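Local coordinates for protein glutathione reductase (Bartonella henselae, PDB 3O0H) that probably reduces glutathione disulfide to glutathione with NADPH, passing electrons through its bound flavin-adenine dinucleotide and a redox-active disulfide, at residues 76-80 and 366-370; 199-204 and 225-229; 207-211 and 242-247. All coordinates share one frame; numbering follows the deposited sequence. Where two conformers were deposited one is given.

Contact 1 of 3, residues 76-80 and 366-370; sequences FYASQ and FSQPE
F366 packs against F76 where the connection of a β-hairpin, between strands 363-365 and 371-375 of the dimerisation domain, lies against helix 69-88, which begins at C69 of the C64-C69 disulfide. The two rings form a T-shaped pair, the edge of F366 turned to the face of F76, with centroids 5.4 Å apart and planes at 66°. F366 also sets its CB over that face in a CH-pi contact, 4.1 Å from the ring centroid, while CG of Q80 lies over the opposite face, toward its rim. With CG anti to the backbone N (chi1 167°), F76 extends from the helix far enough for its rim to meet main-chain oxygen: CD1 is 3.3 Å from F366 O, and CE1 lies near S367 O. S367 itself turns away and donates from OG to P369 O, across the cis peptide bond that precedes P369. Q368 runs back toward the helix, brushing the F76 ring obliquely with CG and bringing OE1 within 2.8 Å of S79 OG, a hydroxyl that also lies close to F76 O. E370 brings its carboxylate carbon to the edge of the F76 ring, CD 3.6 Å from CZ. Its OE2 accepts from the backbone N of N431 and from a water, 2.7 Å from OE2, which in turn accepts from Q80 NE2 at 3.0 Å.

Contact 2 of 3, residues 199-204 and 225-229; sequences GGYIGV and LILRN. With FAD (flavin-adenine dinucleotide), chain H.
G199 and L227 are joined by a nearly straight backbone hydrogen bond, L227 N to G199 O at 2.8 Å with an N-H...O angle of 167°, which fastens the loop after strand 216-220 to the glycine-rich turn at the start of helix 201-212. G200 and G203 fit the GxGxxG pattern of a Rossmann fold, consistent with the NADPH-binding domain of this family, and G200 is the N-cap. Because G199 has no side chain, I226 can lie close to the turn, its CG2 4.1 Å from G199 CA. L227, whose backbone takes up left-handed helical angles, reaches to the first turn of the helix and touches its backbone with one methyl, CD2 lying 3.6 Å from Y201 N. Three residues after Y201, V204 divides its branches between the two loop residues: CG1 meets I226 CD1 at 3.8 Å, and CG2 meets L227 CD2 at 4.1 Å. Y201 looks the other way, into the FAD pocket. Its chi1 of 83° turns the ring away from L227 and presents its edge to FAD N5, with Y201 OH within 3.1 Å of FAD C9A.

Contact 3 of 3, residues 207-211 and 242-247; sequences ANIFH and MVAKGI
N208 of helix 201-212 meets K245 at the end of helix 232-245: K245 NZ donates to N208 OD1 at 3.1 Å, from above the amide's carbonyl plane, 44° out of it. The stronger partner of the same ammonium is the backbone O of Q368, in the hairpin of the dimerisation domain. A water bridges K245 NZ to N208 O, and another links H211 ND1 to G246 O. On its other branch N208 ND2 makes a weak, long bond to the sulfur of M242, at 3.6 Å, as well as a weak one to V204 O.

Van der Waals contacts surround these bonds. The H211 imidazole, pointing away from its own backbone N (chi1 178°), rests obliquely on I247, whose CG1 is 3.5 Å from H211 CG. The extended methylene chain of K245 passes beside the same ring, its CD 3.8 Å from H211 CD2. Bent at chi3, M242 brings its CE methyl to 3.9 Å from A207 CB.

G246, with positive phi, ends the second helix in a Schellman motif, where I247 N bonds back to M242 O. The chain then enters strand 248-250, so the pair represents successive helices of a Rossmann-type β-α-β-α-β unit packed side by side.

Overall arrangement
From the N terminus, helix 69-88 comes first, and its residues 76-80 meet 366-370 after 285 intervening residues; contact 1 thus closes a long loop in which both other contacts are nested. Inside it, helix 201-212 supplies its start to contact 2 and its later turns to contact 3. The partners of these two follow in the same order, 225-229 and then 242-247, so contacts 2 and 3 cross within the Rossmann-type domain. I226 packs on M242 between them. The hairpin loop of contact 1 returns to this region: S367 packs on V204 and N208, and Q368 O probably accepts from K245 NZ, tying the dimerisation domain to both helices.

Contact 1 of 3, residues 76-80 and 366-370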
# COMPACT_ATOMS: atom_id res chain seq x y z
N PHE B 76 12.02 2.31 -12.67
CA PHE B 76 10.64 2.74 -12.39
C PHE B 76 10.67 3.84 -11.33
O PHE B 76 10.17 4.94 -11.55
CB PHE B 76 9.85 1.55 -11.80
CG PHE B 76 8.53 1.95 -11.18
CD1 PHE B 76 7.43 2.23 -11.96
CD2 PHE B 76 8.39 1.98 -9.81
CE1 PHE B 76 6.18 2.56 -11.38
CE2 PHE B 76 7.16 2.32 -9.22
CZ PHE B 76 6.06 2.61 -10.00
N TYR B 77 11.31 3.58 -10.20
CA TYR B 77 11.42 4.64 -9.16
C TYR B 77 12.13 5.90 -9.68
O TYR B 77 11.68 7.05 -9.48
CB TYR B 77 12.16 4.13 -7.92
CG TYR B 77 11.43 3.10 -7.07
CD1 TYR B 77 10.11 3.29 -6.66
CD2 TYR B 77 12.13 1.98 -6.58
CE1 TYR B 77 9.47 2.34 -5.81
CE2 TYR B 77 11.50 1.04 -5.76
CZ TYR B 77 10.20 1.22 -5.38
OH TYR B 77 9.64 0.25 -4.56
N ALA B 78 13.24 5.71 -10.37
CA ALA B 78 13.96 6.84 -10.89
C ALA B 78 13.04 7.71 -11.77
O ALA B 78 13.06 8.93 -11.67
CB ALA B 78 15.20 6.39 -11.70
N SER B 79 12.25 7.07 -12.60
CA SER B 79 11.40 7.78 -13.56
C SER B 79 10.19 8.49 -12.92
O SER B 79 9.58 9.37 -13.53
CB SER B 79 10.90 6.82 -14.65
OG SER B 79 9.93 5.91 -14.16
N GLN B 80 9.85 8.13 -11.70
CA GLN B 80 8.68 8.73 -11.04
C GLN B 80 8.94 10.10 -10.48
O GLN B 80 8.00 10.85 -10.29
CB GLN B 80 8.22 7.87 -9.87
CG GLN B 80 7.60 6.57 -10.15
CD GLN B 80 7.07 5.94 -8.84
OE1 GLN B 80 7.82 5.76 -7.87
NE2 GLN B 80 5.78 5.67 -8.81
N PHE B 366 4.40 -2.52 -13.30
CA PHE B 366 4.94 -1.24 -12.87
C PHE B 366 4.98 -0.25 -14.01
O PHE B 366 6.00 0.40 -14.32
CB PHE B 366 6.26 -1.43 -12.14
CG PHE B 366 6.06 -2.12 -10.83
CD1 PHE B 366 6.22 -3.49 -10.72
CD2 PHE B 366 5.56 -1.41 -9.73
CE1 PHE B 366 5.98 -4.15 -9.49
CE2 PHE B 366 5.30 -2.05 -8.51
CZ PHE B 366 5.53 -3.41 -8.40
N SER B 367 3.82 -0.16 -14.62
CA SER B 367 3.48 0.92 -15.50
C SER B 367 3.23 2.18 -14.66
O SER B 367 3.28 2.16 -13.41
CB SER B 367 2.23 0.52 -16.32
OG SER B 367 1.23 -0.01 -15.48
N GLN B 368 2.98 3.29 -15.34
CA GLN B 368 2.58 4.53 -14.69
C GLN B 368 1.38 5.09 -15.45
O GLN B 368 1.54 5.56 -16.55
CB GLN B 368 3.72 5.53 -14.65
CG GLN B 368 5.00 4.92 -13.97
CD GLN B 368 6.25 5.77 -14.14
OE1 GLN B 368 7.28 5.34 -14.70
NE2 GLN B 368 6.16 6.98 -13.69
N PRO B 369 0.19 4.99 -14.88
CA PRO B 369 -0.14 4.40 -13.57
C PRO B 369 0.10 2.89 -13.46
O PRO B 369 0.07 2.18 -14.46
CB PRO B 369 -1.65 4.70 -13.41
CG PRO B 369 -2.12 5.11 -14.78
CD PRO B 369 -0.98 5.58 -15.56
N GLU B 370 0.40 2.48 -12.22
CA GLU B 370 0.66 1.13 -11.81
C GLU B 370 -0.63 0.32 -11.81
O GLU B 370 -1.74 0.85 -11.63
CB GLU B 370 1.24 1.10 -10.38
CG GLU B 370 2.53 1.83 -10.18
CD GLU B 370 2.77 2.12 -8.70
OE1 GLU B 370 3.21 1.17 -8.00
OE2 GLU B 370 2.48 3.28 -8.27
O HOH W 1 6.87 9.49 -14.37
O HOH W 2 3.89 4.89 -6.60

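Contact 2 of 3, residues 199-204 and 225-229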
# COMPACT_ATOMS: atom_id res chain seq x y z
N GLY B 199 3.36 -4.48 -26.57
CA GLY B 199 2.48 -3.89 -25.57
C GLY B 199 2.06 -4.83 -24.43
O GLY B 199 1.01 -4.64 -23.82
N GLY B 200 2.91 -5.80 -24.13
CA GLY B 200 2.77 -6.54 -22.88
C GLY B 200 3.41 -5.75 -21.74
O GLY B 200 3.83 -4.61 -21.91
N TYR B 201 3.54 -6.40 -20.59
CA TYR B 201 3.95 -5.72 -19.38
C TYR B 201 5.35 -5.15 -19.52
O TYR B 201 5.61 -4.04 -19.02
CB TYR B 201 3.80 -6.64 -18.13
CG TYR B 201 4.94 -7.60 -17.87
CD1 TYR B 201 5.02 -8.84 -18.51
CD2 TYR B 201 5.95 -7.27 -16.98
CE1 TYR B 201 6.09 -9.72 -18.25
CE2 TYR B 201 7.00 -8.14 -16.70
CZ TYR B 201 7.07 -9.37 -17.34
OH TYR B 201 8.13 -10.20 -17.06
N ILE B 202 6.25 -5.85 -20.20
CA ILE B 202 7.62 -5.31 -20.32
C ILE B 202 7.64 -4.00 -21.16
O ILE B 202 8.23 -2.96 -20.77
CB ILE B 202 8.65 -6.35 -20.82
CG1 ILE B 202 8.91 -7.39 -19.72
CG2 ILE B 202 9.94 -5.68 -21.15
CD1 ILE B 202 9.51 -8.72 -20.20
N GLY B 203 6.97 -4.03 -22.29
CA GLY B 203 6.91 -2.84 -23.12
C GLY B 203 6.24 -1.63 -22.48
O GLY B 203 6.78 -0.50 -22.57
N VAL B 204 5.11 -1.83 -21.80
CA VAL B 204 4.46 -0.72 -21.15
C VAL B 204 5.25 -0.20 -19.95
O VAL B 204 5.25 1.01 -19.70
CB VAL B 204 2.98 -0.96 -20.73
CG1 VAL B 204 2.15 -1.37 -21.94
CG2 VAL B 204 2.84 -1.89 -19.55
N LEU B 225 -5.26 -3.04 -28.40
CA LEU B 225 -5.10 -2.39 -27.07
C LEU B 225 -4.04 -3.11 -26.25
O LEU B 225 -3.99 -4.33 -26.26
CB LEU B 225 -6.46 -2.39 -26.32
CG LEU B 225 -6.66 -1.66 -24.98
CD1 LEU B 225 -6.42 -0.13 -25.07
CD2 LEU B 225 -8.11 -1.97 -24.47
N ILE B 226 -3.19 -2.34 -25.59
CA ILE B 226 -2.15 -2.88 -24.75
C ILE B 226 -2.67 -3.86 -23.69
O ILE B 226 -3.91 -3.92 -23.42
CB ILE B 226 -1.31 -1.78 -24.07
CG1 ILE B 226 -2.21 -0.84 -23.20
CG2 ILE B 226 -0.41 -1.06 -25.17
CD1 ILE B 226 -1.39 0.08 -22.24
N LEU B 227 -1.74 -4.67 -23.16
CA LEU B 227 -2.01 -5.64 -22.08
C LEU B 227 -3.18 -6.59 -22.33
O LEU B 227 -4.16 -6.69 -21.56
CB LEU B 227 -2.15 -4.89 -20.75
CG LEU B 227 -0.94 -4.09 -20.31
CD1 LEU B 227 -1.21 -3.35 -19.01
CD2 LEU B 227 0.24 -5.01 -20.14
N ARG B 228 -3.08 -7.34 -23.44
CA ARG B 228 -3.99 -8.43 -23.73
C ARG B 228 -4.05 -9.34 -22.49
O ARG B 228 -3.04 -9.52 -21.84
CB ARG B 228 -3.40 -9.26 -24.88
CG ARG B 228 -4.30 -9.52 -26.04
CD ARG B 228 -3.63 -10.47 -27.03
NE ARG B 228 -2.49 -9.87 -27.77
CZ ARG B 228 -2.54 -9.42 -29.04
NH1 ARG B 228 -3.67 -9.41 -29.75
NH2 ARG B 228 -1.42 -8.96 -29.62
N ASN B 229 -5.21 -9.86 -22.16
CA ASN B 229 -5.41 -10.80 -21.01
C ASN B 229 -5.52 -10.17 -19.60
O ASN B 229 -5.75 -10.89 -18.60
CB ASN B 229 -4.35 -11.92 -20.98
CG ASN B 229 -4.35 -12.74 -22.26
OD1 ASN B 229 -3.31 -12.90 -22.90
ND2 ASN B 229 -5.50 -13.23 -22.65
PA FAD H . 16.01 -17.26 -14.37
O1A FAD H . 15.87 -16.59 -15.70
O2A FAD H . 15.93 -16.32 -13.19
O5B FAD H . 17.36 -18.10 -14.24
C5B FAD H . 17.86 -18.95 -15.25
C4B FAD H . 19.37 -18.90 -15.12
O4B FAD H . 19.98 -19.96 -15.83
C3B FAD H . 19.99 -17.61 -15.66
O3B FAD H . 20.84 -17.03 -14.67
C2B FAD H . 20.80 -18.05 -16.86
O2B FAD H . 21.97 -17.28 -17.00
C1B FAD H . 21.16 -19.46 -16.55
N9A FAD H . 21.27 -20.48 -17.61
C8A FAD H . 20.38 -20.76 -18.60
N7A FAD H . 20.80 -21.86 -19.25
C5A FAD H . 21.96 -22.27 -18.65
C6A FAD H . 22.77 -23.35 -18.84
N6A FAD H . 22.57 -24.26 -19.81
N1A FAD H . 23.87 -23.51 -18.03
C2A FAD H . 24.11 -22.60 -17.02
N3A FAD H . 23.29 -21.55 -16.81
C4A FAD H . 22.21 -21.43 -17.60
N1 FAD H . 8.86 -11.44 -12.60
C2 FAD H . 8.15 -11.00 -11.51
O2 FAD H . 7.63 -11.78 -10.67
N3 FAD H . 8.02 -9.68 -11.31
C4 FAD H . 8.59 -8.73 -12.14
O4 FAD H . 8.43 -7.54 -11.84
C4X FAD H . 9.31 -9.17 -13.26
N5 FAD H . 9.91 -8.29 -14.11
C5X FAD H . 10.65 -8.80 -15.18
C6 FAD H . 11.24 -7.89 -16.04
C7 FAD H . 12.01 -8.33 -17.11
C7M FAD H . 12.64 -7.29 -18.02
C8 FAD H . 12.18 -9.69 -17.32
C8M FAD H . 12.97 -10.19 -18.51
C9 FAD H . 11.57 -10.60 -16.47
C9A FAD H . 10.80 -10.16 -15.40
N10 FAD H . 10.18 -11.03 -14.52
C10 FAD H . 9.46 -10.55 -13.45
C1' FAD H . 10.26 -12.50 -14.68
C2' FAD H . 11.31 -13.15 -13.82
O2' FAD H . 12.57 -12.63 -14.18
C3' FAD H . 11.27 -14.63 -14.09
O3' FAD H . 9.97 -15.18 -14.02
C4' FAD H . 12.25 -15.35 -13.18
O4' FAD H . 13.54 -14.78 -13.37
C5' FAD H . 12.31 -16.84 -13.52
O5' FAD H . 13.19 -17.53 -12.61
P FAD H . 13.92 -18.84 -13.19
O1P FAD H . 14.66 -19.54 -12.08
O2P FAD H . 12.90 -19.71 -13.89
O3P FAD H . 14.89 -18.40 -14.36
O HOH W 3 -0.35 -7.63 -24.99

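Contact 3 of 3, residues 207-211 and 242-247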
# COMPACT_ATOMS: atom_id res chain seq x y z
N ALA B 207 8.17 1.81 -21.69
CA ALA B 207 7.60 3.04 -22.26
C ALA B 207 7.41 4.11 -21.19
O ALA B 207 7.83 5.26 -21.40
CB ALA B 207 6.29 2.80 -23.07
N ASN B 208 6.81 3.75 -20.05
CA ASN B 208 6.56 4.73 -19.04
C ASN B 208 7.83 5.18 -18.33
O ASN B 208 7.92 6.36 -17.93
CB ASN B 208 5.50 4.24 -18.04
CG ASN B 208 4.13 4.25 -18.62
OD1 ASN B 208 3.60 5.33 -19.00
ND2 ASN B 208 3.53 3.07 -18.74
N ILE B 209 8.79 4.29 -18.20
CA ILE B 209 10.10 4.65 -17.63
C ILE B 209 10.78 5.71 -18.50
O ILE B 209 11.13 6.77 -18.01
CB ILE B 209 11.00 3.41 -17.44
CG1 ILE B 209 10.60 2.63 -16.19
CG2 ILE B 209 12.51 3.76 -17.30
CD1 ILE B 209 11.06 1.16 -16.24
N PHE B 210 10.92 5.45 -19.79
CA PHE B 210 11.65 6.37 -20.65
C PHE B 210 10.92 7.69 -20.79
O PHE B 210 11.52 8.75 -20.65
CB PHE B 210 11.99 5.71 -21.99
CG PHE B 210 13.12 4.71 -21.88
CD1 PHE B 210 14.40 5.15 -21.55
CD2 PHE B 210 12.89 3.37 -22.11
CE1 PHE B 210 15.45 4.26 -21.44
CE2 PHE B 210 13.91 2.46 -21.99
CZ PHE B 210 15.21 2.91 -21.64
N HIS B 211 9.61 7.64 -20.98
CA HIS B 211 8.83 8.89 -21.02
C HIS B 211 9.04 9.71 -19.75
O HIS B 211 9.30 10.94 -19.81
CB HIS B 211 7.33 8.58 -21.22
CG HIS B 211 6.49 9.80 -21.22
ND1 HIS B 211 6.33 10.58 -22.35
CD2 HIS B 211 5.86 10.45 -20.21
CE1 HIS B 211 5.61 11.65 -22.04
NE2 HIS B 211 5.32 11.60 -20.75
N MET B 242 -1.42 7.05 -20.76
CA MET B 242 -0.14 7.10 -21.48
C MET B 242 -0.24 8.08 -22.64
O MET B 242 0.65 8.87 -22.86
CB MET B 242 0.30 5.69 -21.95
CG MET B 242 0.73 4.78 -20.79
SD MET B 242 1.03 3.06 -21.27
CE MET B 242 2.53 3.30 -22.26
N VAL B 243 -1.32 8.00 -23.40
CA VAL B 243 -1.53 8.89 -24.53
C VAL B 243 -1.71 10.33 -24.05
O VAL B 243 -1.15 11.29 -24.62
CB VAL B 243 -2.76 8.42 -25.34
CG1 VAL B 243 -3.11 9.49 -26.38
CG2 VAL B 243 -2.50 7.03 -26.04
N ALA B 244 -2.47 10.51 -22.98
CA ALA B 244 -2.74 11.86 -22.47
C ALA B 244 -1.44 12.56 -22.06
O ALA B 244 -1.29 13.76 -22.23
CB ALA B 244 -3.70 11.81 -21.26
N LYS B 245 -0.49 11.80 -21.52
CA LYS B 245 0.76 12.44 -21.07
C LYS B 245 1.81 12.58 -22.14
O LYS B 245 2.82 13.25 -21.89
CB LYS B 245 1.35 11.75 -19.85
CG LYS B 245 1.84 10.34 -20.05
CD LYS B 245 2.41 9.83 -18.69
CE LYS B 245 2.43 8.33 -18.62
NZ LYS B 245 2.89 7.80 -17.30
N GLY B 246 1.58 11.99 -23.32
CA GLY B 246 2.46 12.26 -24.47
C GLY B 246 3.19 11.07 -25.08
O GLY B 246 4.06 11.25 -25.96
N ILE B 247 2.85 9.86 -24.66
CA ILE B 247 3.40 8.65 -25.27
C ILE B 247 2.51 8.35 -26.49
O ILE B 247 1.28 8.42 -26.42
CB ILE B 247 3.39 7.47 -24.27
CG1 ILE B 247 4.25 7.77 -23.05
CG2 ILE B 247 3.90 6.15 -24.94
CD1 ILE B 247 4.23 6.66 -22.00
O HOH W 4 5.86 8.08 -17.48
O HOH W 5 6.93 10.62 -25.01